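Local coordinates for protein putative tRNA synthase (Salmonella typhimurium, PDB 3DQQ) that probably catalyses the ATP-dependent phosphorylation of 3-oxo-tetronate to 3-oxo-tetronate 4-phosphate, as a member of the four-carbon acid sugar kinase family, at residues I32-P36 with Q64-A68; V125-Y129 with V169-Q173; R291-A295 with A340-L344. One frame throughout, in Å; residues are numbered along the deposited sequence.

Contact 1 (I32-P36 with Q64-A68); sequences INDVP and QSLAA
The carboxylate of Asp34 and the carboxamide of Gln64 are the two flat groups that meet, their planes turned 68° apart. Asp34 brings OD1 to the nitrogen end of the amide, leaving Asp34 OD1 and Gln64 NE2 3.1 Å from each other. To one side of the amide plane, just beyond its nitrogen, stands Val35 CG2, 4.0 Å from Gln64 NE2. On the carboxylate, Asp34 OD1 also accepts the backbone N-H of Val35 at 2.9 Å from Val35 N, approached on the anti side and from 30° out of the carboxylate plane. The carboxylate thus bends back to the N-H of the following residue, a suitable role for a short acidic side chain just past the end of strand 29-33.

Val35 is the apolar centre. Its CG1 lies anti to the backbone N (chi1 176°), which sets CG2 beside that N and spreads both methyls over helix 58-74. Val35 CG2 rests on Ala67 CB at 3.8 Å and is equally far from Gln64 O; CG1 lies over the carbonyl of Ala67. The small Ala67 and Ala68 let the loop come close, with the CA atoms of Val35 and Ala68 5.2 Å apart. Gln64, bent at chi2, curls its amide back toward the loop.

The contact joins the loop leaving one parallel strand of the sugar-binding domain to the helix flanking it, and Pro36 and Ala68 both lean on Ile49 of strand 46-50. Chemically it is a small apolar patch with polar groups beside it: Gln64 O, which Val35 CG2 touches, is already bonded to Ala68 N, so a methyl can lie against it without costing that hydrogen bond, while the aspartate's probable charge stays at the exposed margin.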
loop_
_atom_site.group_PDB
_atom_site.type_symbol
_atom_site.label_atom_id
_atom_site.label_comp_id
_atom_site.label_asym_id
_atom_site.label_seq_id
_atom_site.Cartn_x
_atom_site.Cartn_y
_atom_site.Cartn_z
ATOM N N ILE A 32 7.811 -15.434 -24.830
ATOM C CA ILE A 32 9.222 -15.050 -24.766
ATOM C C ILE A 32 9.299 -13.664 -24.164
ATOM O O ILE A 32 8.592 -12.788 -24.604
ATOM C CB ILE A 32 9.898 -15.003 -26.156
ATOM C CG1 ILE A 32 9.765 -16.361 -26.840
ATOM C CG2 ILE A 32 11.363 -14.525 -26.014
ATOM C CD1 ILE A 32 10.339 -16.453 -28.295
ATOM N N ASN A 33 10.182 -13.441 -23.194
ATOM C CA ASN A 33 10.308 -12.098 -22.583
ATOM C C ASN A 33 11.401 -11.289 -23.224
ATOM O O ASN A 33 12.472 -11.780 -23.445
ATOM C CB ASN A 33 10.463 -12.231 -21.090
ATOM C CG ASN A 33 9.299 -13.022 -20.490
ATOM O OD1 ASN A 33 8.107 -12.743 -20.820
ATOM N ND2 ASN A 33 9.618 -14.065 -19.693
ATOM N N ASP A 34 11.074 -10.055 -23.574
ATOM C CA ASP A 34 11.884 -9.197 -24.410
ATOM C C ASP A 34 11.927 -9.680 -25.844
ATOM O O ASP A 34 11.558 -10.813 -26.132
ATOM C CB ASP A 34 13.284 -9.071 -23.847
ATOM C CG ASP A 34 13.897 -7.637 -24.042
ATOM O OD1 ASP A 34 13.380 -6.797 -24.889
ATOM O OD2 ASP A 34 14.918 -7.371 -23.323
ATOM N N VAL A 35 12.376 -8.825 -26.751
ATOM C CA VAL A 35 12.470 -9.179 -28.156
ATOM C C VAL A 35 13.271 -10.431 -28.333
ATOM O O VAL A 35 14.387 -10.506 -27.860
ATOM C CB VAL A 35 13.166 -8.085 -28.971
ATOM C CG1 VAL A 35 13.346 -8.533 -30.421
ATOM C CG2 VAL A 35 12.396 -6.794 -28.866
ATOM N N PRO A 36 12.722 -11.429 -29.004
ATOM C CA PRO A 36 13.446 -12.668 -29.135
ATOM C C PRO A 36 14.721 -12.570 -29.933
ATOM O O PRO A 36 14.855 -11.785 -30.838
ATOM C CB PRO A 36 12.467 -13.573 -29.858
ATOM C CG PRO A 36 11.163 -12.957 -29.659
ATOM C CD PRO A 36 11.416 -11.516 -29.653
ATOM N N GLN A 64 10.919 -0.978 -29.551
ATOM C CA GLN A 64 10.758 -2.339 -29.042
ATOM C C GLN A 64 9.689 -3.088 -29.820
ATOM O O GLN A 64 9.899 -4.244 -30.198
ATOM C CB GLN A 64 10.352 -2.344 -27.570
ATOM C CG GLN A 64 11.426 -1.979 -26.535
ATOM C CD GLN A 64 12.606 -2.821 -26.752
ATOM O OE1 GLN A 64 13.442 -2.487 -27.620
ATOM N NE2 GLN A 64 12.682 -3.985 -26.046
ATOM N N SER A 65 8.554 -2.439 -30.088
ATOM C CA SER A 65 7.470 -3.148 -30.771
ATOM C C SER A 65 7.811 -3.533 -32.218
ATOM O O SER A 65 7.532 -4.648 -32.666
ATOM C CB SER A 65 6.200 -2.321 -30.734
ATOM O OG SER A 65 5.823 -2.042 -29.399
ATOM N N LEU A 66 8.418 -2.603 -32.943
ATOM C CA LEU A 66 8.915 -2.882 -34.302
ATOM C C LEU A 66 9.989 -3.972 -34.303
ATOM O O LEU A 66 9.978 -4.819 -35.190
ATOM C CB LEU A 66 9.408 -1.616 -35.004
ATOM C CG LEU A 66 8.307 -0.590 -35.292
ATOM C CD1 LEU A 66 8.856 0.644 -35.968
ATOM C CD2 LEU A 66 7.082 -1.158 -36.078
ATOM N N ALA A 67 10.891 -3.983 -33.324
ATOM C CA ALA A 67 11.894 -5.049 -33.231
ATOM C C ALA A 67 11.156 -6.398 -33.080
ATOM O O ALA A 67 11.470 -7.380 -33.777
ATOM C CB ALA A 67 12.819 -4.809 -32.092
ATOM N N ALA A 68 10.132 -6.427 -32.228
ATOM C CA ALA A 68 9.344 -7.641 -32.033
ATOM C C ALA A 68 8.722 -8.054 -33.354
ATOM O O ALA A 68 8.751 -9.221 -33.710
ATOM C CB ALA A 68 8.269 -7.434 -30.984
#

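Contact 2 (V125-Y129 with V169-Q173); sequences VYQGY and VIPAQ
Tyr126 and Gln173 meet through their polar ends, with ring and amide planes inclined at 56°. Gln173 NE2 lies at the ring's edge, in its plane, and donates to Tyr126 OH at 3.1 Å. The bond is almost straight (176°) and keeps to the glutamine's own amide plane. Tyr126 extends with CG anti to its backbone N (chi1 -179°), carrying the hydroxyl out to helix 172-177; nearer the backbone, Ala172 CB sits at the ring edge 4.2 Å from Tyr126 CD2, a small methyl that lets the ring come close.

Gln127 runs along one face of the ring. Its CG packs 3.5 Å from that face, toward the rim, and the chain then bends at chi2 to lay its amide against the proline ring, Gln127 NE2 being 3.8 Å from Pro171 CB. It crosses Gln173 at about a right angle, with Gln127 NE2 and Gln173 OE1 3.3 Å apart.

Tyr126 and Gln127 belong to a beta hairpin with a two-residue loop, Gln127-Gly128, in a type I' turn: strands 123-126 and 129-132 are closed by mutual backbone hydrogen bonds of Tyr126 and Tyr129. Both turn residues have positive phi, which glycine adopts readily at Gly128. Val169, branched and facing the turn, presses CG1 against its peptide link, with Val169 CG1 3.6 Å from Gly128 N.

Pro171, its phi held by the ring, stands at the N-cap between strand 167-170 and the helix; it has no side-chain acceptor, and Asp200 OD2 accepts Ala172 N instead. The same Asp200 OD2 accepts Gln127 N, tying the two segments together.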
loop_
_atom_site.group_PDB
_atom_site.type_symbol
_atom_site.label_atom_id
_atom_site.label_comp_id
_atom_site.label_asym_id
_atom_site.label_seq_id
_atom_site.Cartn_x
_atom_site.Cartn_y
_atom_site.Cartn_z
ATOM N N VAL A 125 -17.725 -3.307 -23.492
ATOM C CA VAL A 125 -17.731 -2.123 -24.287
ATOM C C VAL A 125 -19.088 -2.027 -24.985
ATOM O O VAL A 125 -19.516 -2.978 -25.649
ATOM C CB VAL A 125 -16.580 -2.163 -25.349
ATOM C CG1 VAL A 125 -16.742 -1.016 -26.348
ATOM C CG2 VAL A 125 -15.240 -2.152 -24.644
ATOM N N TYR A 126 -19.748 -0.870 -24.864
ATOM C CA TYR A 126 -21.051 -0.636 -25.525
ATOM C C TYR A 126 -21.056 0.734 -26.173
ATOM O O TYR A 126 -20.689 1.710 -25.539
ATOM C CB TYR A 126 -22.199 -0.785 -24.527
ATOM C CG TYR A 126 -23.545 -0.570 -25.149
ATOM C CD1 TYR A 126 -24.335 0.532 -24.821
ATOM C CD2 TYR A 126 -24.031 -1.445 -26.065
ATOM C CE1 TYR A 126 -25.549 0.736 -25.399
ATOM C CE2 TYR A 126 -25.262 -1.243 -26.653
ATOM C CZ TYR A 126 -25.999 -0.154 -26.316
ATOM O OH TYR A 126 -27.197 0.007 -26.938
ATOM N N GLN A 127 -21.441 0.799 -27.439
ATOM C CA GLN A 127 -21.331 2.008 -28.265
ATOM C C GLN A 127 -19.951 2.683 -28.263
ATOM O O GLN A 127 -19.821 3.898 -28.572
ATOM C CB GLN A 127 -22.374 3.023 -27.866
ATOM C CG GLN A 127 -23.776 2.487 -27.883
ATOM C CD GLN A 127 -24.278 2.120 -29.246
ATOM O OE1 GLN A 127 -23.912 2.699 -30.262
ATOM N NE2 GLN A 127 -25.122 1.129 -29.273
ATOM N N GLY A 128 -18.927 1.897 -27.929
ATOM C CA GLY A 128 -17.576 2.419 -27.853
ATOM C C GLY A 128 -17.116 2.906 -26.505
ATOM O O GLY A 128 -15.958 3.305 -26.360
ATOM N N TYR A 129 -17.996 2.839 -25.518
ATOM C CA TYR A 129 -17.644 3.265 -24.166
ATOM C C TYR A 129 -17.218 2.049 -23.364
ATOM O O TYR A 129 -17.823 0.986 -23.474
ATOM C CB TYR A 129 -18.830 3.934 -23.472
ATOM C CG TYR A 129 -19.304 5.227 -24.109
ATOM C CD1 TYR A 129 -18.973 6.466 -23.566
ATOM C CD2 TYR A 129 -20.118 5.205 -25.246
ATOM C CE1 TYR A 129 -19.430 7.625 -24.128
ATOM C CE2 TYR A 129 -20.569 6.374 -25.829
ATOM C CZ TYR A 129 -20.220 7.575 -25.263
ATOM O OH TYR A 129 -20.699 8.731 -25.847
ATOM N N VAL A 169 -16.768 2.959 -34.509
ATOM C CA VAL A 169 -17.359 2.021 -33.549
ATOM C C VAL A 169 -18.198 0.970 -34.276
ATOM O O VAL A 169 -18.860 1.291 -35.208
ATOM C CB VAL A 169 -18.251 2.727 -32.491
ATOM C CG1 VAL A 169 -18.848 1.697 -31.533
ATOM C CG2 VAL A 169 -17.452 3.759 -31.703
ATOM N N ILE A 170 -18.108 -0.302 -33.890
ATOM C CA ILE A 170 -19.062 -1.321 -34.313
ATOM C C ILE A 170 -19.861 -1.669 -33.068
ATOM O O ILE A 170 -19.356 -2.268 -32.159
ATOM C CB ILE A 170 -18.387 -2.599 -34.856
ATOM C CG1 ILE A 170 -17.439 -2.266 -36.001
ATOM C CG2 ILE A 170 -19.426 -3.620 -35.330
ATOM C CD1 ILE A 170 -18.088 -1.785 -37.208
ATOM N N PRO A 171 -21.121 -1.301 -33.026
ATOM C CA PRO A 171 -21.922 -1.590 -31.825
ATOM C C PRO A 171 -22.389 -3.039 -31.667
ATOM O O PRO A 171 -22.573 -3.751 -32.646
ATOM C CB PRO A 171 -23.149 -0.695 -32.015
ATOM C CG PRO A 171 -23.258 -0.534 -33.471
ATOM C CD PRO A 171 -21.904 -0.637 -34.078
ATOM N N ALA A 172 -22.635 -3.427 -30.423
ATOM C CA ALA A 172 -23.189 -4.750 -30.060
ATOM C C ALA A 172 -24.290 -5.216 -30.993
ATOM O O ALA A 172 -24.292 -6.344 -31.498
ATOM C CB ALA A 172 -23.703 -4.701 -28.669
ATOM N N GLN A 173 -25.225 -4.333 -31.266
ATOM C CA GLN A 173 -26.328 -4.699 -32.155
ATOM C C GLN A 173 -25.887 -5.204 -33.527
ATOM O O GLN A 173 -26.557 -6.070 -34.089
ATOM C CB GLN A 173 -27.282 -3.528 -32.322
ATOM C CG GLN A 173 -28.115 -3.279 -31.100
ATOM C CD GLN A 173 -27.507 -2.314 -30.094
ATOM O OE1 GLN A 173 -26.383 -1.801 -30.278
ATOM N NE2 GLN A 173 -28.262 -2.051 -28.999
#

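Contact 3 (R291-A295 with A340-L344); sequences REAYA and ALFSL
Leu341 is the principal bump. The first torsion of Leu341 (chi1 171°) turns CG opposite the backbone N and sends Leu341 CD1 into a hollow on helix 288-304 bounded by Arg291 O, the ring of Tyr294 and the backbone of Ala295, 3.7 Å from Tyr294 CD2 and 3.6 Å from Ala295 N. Leu341 CD1 comes obliquely to the Tyr294 ring, whose hydroxyl bonds to Asp281 N.

One turn on, Leu344 fills the next dip: Leu344 CD1 lies 3.9 Å from Arg291 CB and also touches Glu292, and Leu344 CB meets Ala295 CB at 3.6 Å. Alanine suits that place, being low enough to admit both leucines. In return Arg291 reaches across Ala340, Arg291 CD 3.5 Å from Ala340 CB, which then sits over one face of the guanidinium.

The axes of segments 291-295 and 340-344 approach to 9.0 Å at a crossing angle of -50°, close to the angle expected when ridges of residues four apart fit between each other. In the nucleotide-binding domain, Leu341 lies about 9 Å, side chain to side chain, from Thr364, a probable ATP-site residue. With no hydrogen bond joining the two segments, cohesion here rests on dispersion and the exclusion of water.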
loop_
_atom_site.group_PDB
_atom_site.type_symbol
_atom_site.label_atom_id
_atom_site.label_comp_id
_atom_site.label_asym_id
_atom_site.label_seq_id
_atom_site.Cartn_x
_atom_site.Cartn_y
_atom_site.Cartn_z
ATOM N N ARG A 291 24.310 -11.980 2.575
ATOM C CA ARG A 291 23.342 -12.567 1.635
ATOM C C ARG A 291 23.797 -13.899 1.043
ATOM O O ARG A 291 23.036 -14.847 0.958
ATOM C CB ARG A 291 23.056 -11.623 0.483
ATOM C CG ARG A 291 21.887 -10.796 0.682
ATOM C CD ARG A 291 21.539 -10.060 -0.595
ATOM N NE ARG A 291 21.674 -8.654 -0.286
ATOM C CZ ARG A 291 22.644 -7.873 -0.713
ATOM N NH1 ARG A 291 23.561 -8.312 -1.556
ATOM N NH2 ARG A 291 22.665 -6.622 -0.313
ATOM N N GLU A 292 25.041 -13.943 0.606
ATOM C CA GLU A 292 25.560 -15.119 -0.023
ATOM C C GLU A 292 25.495 -16.311 0.908
ATOM O O GLU A 292 24.971 -17.360 0.548
ATOM C CB GLU A 292 26.962 -14.851 -0.516
ATOM C CG GLU A 292 26.980 -14.328 -1.991
ATOM C CD GLU A 292 28.189 -13.388 -2.309
ATOM O OE1 GLU A 292 29.373 -13.773 -2.010
ATOM O OE2 GLU A 292 27.935 -12.261 -2.848
ATOM N N ALA A 293 25.972 -16.138 2.132
ATOM C CA ALA A 293 25.918 -17.224 3.100
ATOM C C ALA A 293 24.468 -17.606 3.449
ATOM O O ALA A 293 24.154 -18.801 3.531
ATOM C CB ALA A 293 26.696 -16.867 4.303
ATOM N N TYR A 294 23.582 -16.613 3.584
ATOM C CA TYR A 294 22.186 -16.864 3.988
ATOM C C TYR A 294 21.440 -17.641 2.896
ATOM O O TYR A 294 20.682 -18.570 3.177
ATOM C CB TYR A 294 21.469 -15.537 4.344
ATOM C CG TYR A 294 20.119 -15.616 5.080
ATOM C CD1 TYR A 294 19.844 -16.606 6.004
ATOM C CD2 TYR A 294 19.136 -14.669 4.859
ATOM C CE1 TYR A 294 18.622 -16.655 6.681
ATOM C CE2 TYR A 294 17.910 -14.713 5.530
ATOM C CZ TYR A 294 17.669 -15.714 6.441
ATOM O OH TYR A 294 16.472 -15.769 7.123
ATOM N N ALA A 295 21.683 -17.276 1.647
ATOM C CA ALA A 295 21.146 -18.001 0.515
ATOM C C ALA A 295 21.606 -19.454 0.565
ATOM O O ALA A 295 20.804 -20.364 0.432
ATOM C CB ALA A 295 21.580 -17.332 -0.775
ATOM N N ALA A 340 17.479 -9.360 -3.736
ATOM C CA ALA A 340 18.810 -9.854 -3.994
ATOM C C ALA A 340 18.995 -11.238 -3.382
ATOM O O ALA A 340 19.677 -12.090 -3.964
ATOM C CB ALA A 340 19.853 -8.880 -3.457
ATOM N N LEU A 341 18.412 -11.476 -2.207
ATOM C CA LEU A 341 18.553 -12.786 -1.570
ATOM C C LEU A 341 17.851 -13.842 -2.419
ATOM O O LEU A 341 18.468 -14.871 -2.744
ATOM C CB LEU A 341 18.005 -12.833 -0.149
ATOM C CG LEU A 341 17.957 -14.246 0.447
ATOM C CD1 LEU A 341 19.266 -14.611 1.159
ATOM C CD2 LEU A 341 16.770 -14.387 1.343
ATOM N N PHE A 342 16.587 -13.588 -2.766
ATOM C CA PHE A 342 15.817 -14.527 -3.582
ATOM C C PHE A 342 16.527 -14.886 -4.886
ATOM O O PHE A 342 16.469 -16.024 -5.391
ATOM C CB PHE A 342 14.434 -13.963 -3.903
ATOM C CG PHE A 342 13.419 -14.228 -2.841
ATOM C CD1 PHE A 342 13.138 -15.512 -2.440
ATOM C CD2 PHE A 342 12.734 -13.199 -2.240
ATOM C CE1 PHE A 342 12.187 -15.767 -1.452
ATOM C CE2 PHE A 342 11.775 -13.458 -1.246
ATOM C CZ PHE A 342 11.513 -14.750 -0.861
ATOM N N SER A 343 17.207 -13.899 -5.432
ATOM C CA SER A 343 17.989 -14.117 -6.625
ATOM C C SER A 343 19.031 -15.221 -6.446
ATOM O O SER A 343 19.050 -16.174 -7.217
ATOM C CB SER A 343 18.680 -12.833 -7.010
ATOM O OG SER A 343 19.390 -13.077 -8.168
ATOM N N LEU A 344 19.887 -15.077 -5.435
ATOM C CA LEU A 344 20.881 -16.074 -5.128
ATOM C C LEU A 344 20.276 -17.432 -4.728
ATOM O O LEU A 344 20.842 -18.507 -5.004
ATOM C CB LEU A 344 21.735 -15.600 -3.978
ATOM C CG LEU A 344 22.589 -14.368 -4.210
ATOM C CD1 LEU A 344 22.908 -13.693 -2.859
ATOM C CD2 LEU A 344 23.846 -14.765 -4.982
#

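How the contacts relate
Contacts 1, 2 and 3 follow one another along the chain, each closing before the next opens. Contacts 1 and 2 both belong to the sugar-binding N-terminal domain, with centres 32 Å apart. They reach the same array of parallel strands at different places: contact 1 at strand 29-33, contact 2 at strand 167-170, its outermost member on that side. Contact 3 joins two helices of the nucleotide-binding C-terminal domain; its centre is 30 Å from that of contact 1 and 52 Å from that of contact 2, across the chain's centre. None touches another: two lie within the sugar-binding domain and one within the nucleotide-binding domain of a two-domain kinase.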